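Local atomic coordinates of probable signal peptide protein (Ralstonia solanacearum, PDB entry 2QGU), a protein that probably binds and carries phospholipids, as in other MlaC-family proteins, and holds a phosphatidylethanolamine with both acyl chains inside the protein. Residues L63-I68 / G100-L105. The protein carries 13 engineered substitutions. Sequence-based numbering, arbitrary orientation.
Sequences LVDQKI and GFKSLL. Engineered in segment 100-105: Ser103 (natural residue Thr). With PEF (di-palmitoyl-3-sn-phosphatidylethanolamine), chain B.
Lys102 reaches across from helix 91-114 to Asp65 on helix 57-67, and its NZ forms a salt bridge with Asp65 OD1 at 2.5 Å. The ammonium approaches on the syn lone pair, the side facing the second carboxylate oxygen, yet OD2 stays 4.0 Å from NZ, which leaves the grip one-sided. The two side chains meet at roughly a right angle. With CG anti to the backbone N (chi1 177°) and the rest of the chain extended, the lysine spans the gap between helices whose backbones do not touch here. Inward of this polar bridge lies the lipid-binding pocket of the NTF2-like fold of the MlaC family, an antiparallel sheet with helices packed around it, which holds the acyl chains of di-palmitoyl-3-sn-phosphatidylethanolamine. Val64 CG1 packs against C23 and the terminal methyl C25 of one acyl chain, each at 4.0 Å. Leu105 CB meets the same chain at C22, 3.8 Å away, so the last carbons of this tail are touched from both helices. Ile68 serves the other tail: its CD1 lies 3.8 Å from C39, while CG2 rests on C41 and C42. The aliphatic part of Lys102 also skirts the first tail, its CG 4.2 Å from C23. Farther out, Phe74 of helix 74-82 touches both Lys102 and Leu105, Leu173 and Tyr177 pack on Leu105, and Val42 of helix 31-47 touches Ile68.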
ATOM      1  N   LEU A  63       6.398  10.670  -4.544  1.00  9.91           N
ATOM      2  CA  LEU A  63       5.067  10.414  -5.115  1.00 10.14           C
ATOM      3  C   LEU A  63       4.149   9.734  -4.111  1.00 10.25           C
ATOM      4  O   LEU A  63       2.998  10.145  -3.925  1.00 10.35           O
ATOM      5  CB  LEU A  63       5.178   9.553  -6.383  1.00 10.09           C
ATOM      6  CG  LEU A  63       3.903   8.944  -6.993  1.00  9.84           C
ATOM      7  CD1 LEU A  63       3.130   9.969  -7.799  1.00 11.29           C
ATOM      8  CD2 LEU A  63       4.245   7.758  -7.872  1.00 10.68           C
ATOM      9  N   VAL A  64       4.661   8.696  -3.461  1.00  9.89           N
ATOM     10  CA  VAL A  64       3.878   7.955  -2.477  1.00 10.32           C
ATOM     11  C   VAL A  64       3.534   8.845  -1.283  1.00 11.08           C
ATOM     12  O   VAL A  64       2.386   8.888  -0.847  1.00 11.20           O
ATOM     13  CB  VAL A  64       4.591   6.651  -2.046  1.00 10.05           C
ATOM     14  CG1 VAL A  64       3.854   5.995  -0.880  1.00 10.52           C
ATOM     15  CG2 VAL A  64       4.680   5.684  -3.226  1.00  9.58           C
ATOM     16  N   ASP A  65       4.523   9.576  -0.774  1.00 11.59           N
ATOM     17  CA  ASP A  65       4.300  10.466   0.362  1.00 12.69           C
ATOM     18  C   ASP A  65       3.287  11.564   0.075  1.00 12.76           C
ATOM     19  O   ASP A  65       2.474  11.904   0.934  1.00 13.29           O
ATOM     20  CB  ASP A  65       5.617  11.083   0.821  1.00 13.26           C
ATOM     21  CG  ASP A  65       6.438  10.132   1.648  1.00 16.10           C
ATOM     22  OD1 ASP A  65       5.865   9.138   2.142  1.00 19.36           O
ATOM     23  OD2 ASP A  65       7.648  10.384   1.812  1.00 19.49           O
ATOM     24  N   GLN A  66       3.328  12.115  -1.132  1.00 12.77           N
ATOM     25  CA  GLN A  66       2.478  13.256  -1.460  1.00 12.74           C
ATOM     26  C   GLN A  66       1.102  12.861  -1.983  1.00 12.69           C
ATOM     27  O   GLN A  66       0.113  13.551  -1.724  1.00 13.24           O
ATOM     28  CB  GLN A  66       3.167  14.157  -2.482  1.00 12.84           C
ATOM     29  CG  GLN A  66       4.441  14.820  -1.985  1.00 13.48           C
ATOM     30  CD  GLN A  66       5.319  15.296  -3.125  1.00 14.25           C
ATOM     31  OE1 GLN A  66       4.856  15.464  -4.258  1.00 15.92           O
ATOM     32  NE2 GLN A  66       6.600  15.505  -2.833  1.00 14.42           N
ATOM     33  N   LYS A  67       1.038  11.763  -2.732  1.00 12.08           N
ATOM     34  CA  LYS A  67      -0.181  11.420  -3.466  1.00 11.87           C
ATOM     35  C   LYS A  67      -0.932  10.217  -2.902  1.00 11.33           C
ATOM     36  O   LYS A  67      -2.110  10.034  -3.212  1.00 11.73           O
ATOM     37  CB  LYS A  67       0.117  11.191  -4.956  1.00 11.87           C
ATOM     38  CG  LYS A  67       0.965  12.275  -5.647  1.00 12.72           C
ATOM     39  CD  LYS A  67       0.369  13.666  -5.525  1.00 14.61           C
ATOM     40  CE  LYS A  67       1.305  14.700  -6.145  1.00 15.23           C
ATOM     41  NZ  LYS A  67       0.764  16.087  -6.034  1.00 17.80           N
ATOM     42  N   ILE A  68      -0.269   9.407  -2.078  1.00 10.37           N
ATOM     43  CA  ILE A  68      -0.922   8.216  -1.505  1.00 10.27           C
ATOM     44  C   ILE A  68      -1.122   8.317   0.006  1.00 10.58           C
ATOM     45  O   ILE A  68      -2.242   8.141   0.499  1.00 10.63           O
ATOM     46  CB  ILE A  68      -0.190   6.911  -1.896  1.00  9.48           C
ATOM     47  CG1 ILE A  68      -0.254   6.721  -3.413  1.00  9.31           C
ATOM     48  CG2 ILE A  68      -0.812   5.691  -1.191  1.00 10.38           C
ATOM     49  CD1 ILE A  68       0.622   5.592  -3.936  1.00  9.31           C
ATOM     50  N   GLY A 100       9.918   0.588   7.739  1.00  8.02           N
ATOM     51  CA  GLY A 100      10.589  -0.460   6.966  1.00  7.53           C
ATOM     52  C   GLY A 100       9.645  -1.193   6.027  1.00  7.48           C
ATOM     53  O   GLY A 100      10.018  -1.536   4.906  1.00  7.14           O
ATOM     54  N   PHE A 101       8.429  -1.446   6.504  1.00  7.26           N
ATOM     55  CA  PHE A 101       7.376  -2.078   5.706  1.00  7.28           C
ATOM     56  C   PHE A 101       6.961  -1.161   4.542  1.00  7.41           C
ATOM     57  O   PHE A 101       6.867  -1.609   3.395  1.00  7.45           O
ATOM     58  CB  PHE A 101       6.208  -2.428   6.646  1.00  7.05           C
ATOM     59  CG  PHE A 101       5.065  -3.195   6.016  1.00  7.16           C
ATOM     60  CD1 PHE A 101       5.237  -4.016   4.902  1.00  8.06           C
ATOM     61  CD2 PHE A 101       3.807  -3.134   6.611  1.00  7.79           C
ATOM     62  CE1 PHE A 101       4.153  -4.719   4.366  1.00  9.07           C
ATOM     63  CE2 PHE A 101       2.723  -3.830   6.086  1.00  8.55           C
ATOM     64  CZ  PHE A 101       2.897  -4.625   4.967  1.00  8.35           C
ATOM     65  N   LYS A 102       6.772   0.126   4.829  1.00  7.64           N
ATOM     66  CA  LYS A 102       6.466   1.111   3.787  1.00  7.99           C
ATOM     67  C   LYS A 102       7.567   1.150   2.724  1.00  7.93           C
ATOM     68  O   LYS A 102       7.288   1.093   1.529  1.00  8.32           O
ATOM     69  CB  LYS A 102       6.255   2.487   4.402  1.00  8.64           C
ATOM     70  CG  LYS A 102       6.008   3.592   3.398  1.00  9.95           C
ATOM     71  CD  LYS A 102       5.807   4.914   4.113  1.00 12.23           C
ATOM     72  CE  LYS A 102       5.943   6.074   3.158  1.00 15.42           C
ATOM     73  NZ  LYS A 102       6.172   7.337   3.916  1.00 17.54           N
ATOM     74  N   SER A 103       8.819   1.242   3.161  1.00  7.72           N
ATOM     75  CA  SER A 103       9.941   1.223   2.229  1.00  7.97           C
ATOM     76  C   SER A 103       9.970  -0.053   1.386  1.00  8.12           C
ATOM     77  O   SER A 103      10.209   0.006   0.181  1.00  8.35           O
ATOM     78  CB  SER A 103      11.258   1.398   2.992  1.00  7.82           C
ATOM     79  OG  SER A 103      12.375   1.157   2.149  1.00  9.26           O
ATOM     80  N   LEU A 104       9.712  -1.193   2.029  0.50  8.39           N
ATOM     81  CA  LEU A 104       9.680  -2.495   1.367  0.50  8.60           C
ATOM     82  C   LEU A 104       8.659  -2.523   0.229  0.50  8.26           C
ATOM     83  O   LEU A 104       8.960  -2.972  -0.877  0.50  8.17           O
ATOM     84  CB  LEU A 104       9.391  -3.597   2.400  0.50  8.73           C
ATOM     85  CG  LEU A 104       9.097  -5.044   1.984  0.50  9.16           C
ATOM     86  CD1 LEU A 104      10.302  -5.695   1.345  0.50 11.30           C
ATOM     87  CD2 LEU A 104       8.649  -5.858   3.187  0.50  9.45           C
ATOM     88  N   LEU A 105       7.458  -2.022   0.505  1.00  7.71           N
ATOM     89  CA  LEU A 105       6.393  -1.962  -0.500  1.00  7.14           C
ATOM     90  C   LEU A 105       6.694  -0.981  -1.631  1.00  7.44           C
ATOM     91  O   LEU A 105       6.484  -1.306  -2.796  1.00  7.55           O
ATOM     92  CB  LEU A 105       5.043  -1.643   0.143  1.00  7.44           C
ATOM     93  CG  LEU A 105       4.488  -2.700   1.097  1.00  7.70           C
ATOM     94  CD1 LEU A 105       3.139  -2.224   1.614  1.00  9.67           C
ATOM     95  CD2 LEU A 105       4.353  -4.064   0.412  1.00  9.43           C
TER
HETATM   96  C2  PEF B 301       2.000  -4.184 -13.438  1.00 18.17           C
HETATM   97  C1  PEF B 301       2.428  -5.227 -14.469  1.00 18.18           C
HETATM   98  N   PEF B 301       7.272  -7.571 -16.981  1.00 20.49           N
HETATM   99  C3  PEF B 301       1.329  -3.024 -14.145  1.00 18.49           C
HETATM  100  C4  PEF B 301       5.577  -7.063 -15.288  1.00 19.99           C
HETATM  101  C5  PEF B 301       6.514  -8.128 -15.852  1.00 20.43           C
HETATM  102  C10 PEF B 301       1.670  -5.026 -11.284  1.00 20.35           C
HETATM  103  C11 PEF B 301       0.760  -5.366 -10.112  1.00 20.38           C
HETATM  104  C12 PEF B 301      -0.052  -4.136  -9.707  1.00 20.44           C
HETATM  105  C13 PEF B 301       0.873  -3.124  -9.038  1.00 20.22           C
HETATM  106  C14 PEF B 301       0.090  -2.013  -8.363  1.00 21.36           C
HETATM  107  C15 PEF B 301       1.054  -1.070  -7.648  1.00 21.84           C
HETATM  108  C16 PEF B 301       0.296  -0.141  -6.703  1.00 23.32           C
HETATM  109  C17 PEF B 301       1.254   0.595  -5.772  1.00 24.61           C
HETATM  110  C18 PEF B 301       1.524  -0.224  -4.508  1.00 26.04           C
HETATM  111  C19 PEF B 301       1.519   0.671  -3.272  1.00 26.87           C
HETATM  112  C20 PEF B 301       2.903   1.284  -3.041  1.00 26.84           C
HETATM  113  C21 PEF B 301       2.883   2.237  -1.848  1.00 26.92           C
HETATM  114  C22 PEF B 301       2.893   1.461  -0.532  1.00 26.53           C
HETATM  115  C23 PEF B 301       3.118   2.394   0.656  1.00 25.93           C
HETATM  116  C24 PEF B 301       1.794   2.804   1.297  1.00 25.71           C
HETATM  117  C25 PEF B 301       1.946   4.107   2.079  1.00 25.17           C
HETATM  118  C30 PEF B 301       0.100  -1.095 -13.738  1.00 20.83           C
HETATM  119  C31 PEF B 301      -0.449   0.001 -13.053  1.00 22.26           C
HETATM  120  C32 PEF B 301       0.062   0.274 -11.791  1.00 22.26           C
HETATM  121  C33 PEF B 301      -0.423   1.651 -11.296  1.00 21.41           C
HETATM  122  C34 PEF B 301      -1.551   1.548 -10.257  1.00 20.11           C
HETATM  123  C35 PEF B 301      -1.541   2.724  -9.260  1.00 19.71           C
HETATM  124  C36 PEF B 301      -2.300   2.434  -8.122  1.00 18.79           C
HETATM  125  C37 PEF B 301      -2.172   3.396  -7.115  1.00 18.89           C
HETATM  126  C38 PEF B 301      -2.952   3.055  -6.004  1.00 19.58           C
HETATM  127  C39 PEF B 301      -2.733   3.991  -4.808  1.00 19.81           C
HETATM  128  C40 PEF B 301      -3.382   3.444  -3.520  1.00 21.40           C
HETATM  129  C41 PEF B 301      -2.430   2.506  -2.756  1.00 21.11           C
HETATM  130  C42 PEF B 301      -2.817   2.382  -1.278  1.00 22.13           C
HETATM  131  C43 PEF B 301      -2.187   1.138  -0.636  1.00 21.56           C
HETATM  132  C44 PEF B 301      -2.476   1.073   0.869  1.00 22.71           C
HETATM  133  C45 PEF B 301      -1.851  -0.171   1.506  1.00 22.27           C
HETATM  134  O4  PEF B 301       2.892  -4.976 -11.117  1.00 20.88           O
HETATM  135  O5  PEF B 301      -0.363  -1.326 -14.851  1.00 21.82           O
HETATM  136  O2  PEF B 301       1.090  -4.777 -12.495  1.00 17.49           O
HETATM  137  O3  PEF B 301       1.094  -1.907 -13.250  1.00 19.31           O
HETATM  138  O1P PEF B 301       2.871  -5.477 -17.521  1.00 15.49           O
HETATM  139  O2P PEF B 301       5.245  -4.677 -17.002  1.00 16.33           O
HETATM  140  O3P PEF B 301       3.563  -4.739 -15.189  1.00 17.24           O
HETATM  141  O4P PEF B 301       4.460  -6.883 -16.177  1.00 17.44           O
HETATM  142  P   PEF B 301       4.020  -5.385 -16.586  1.00 17.31           P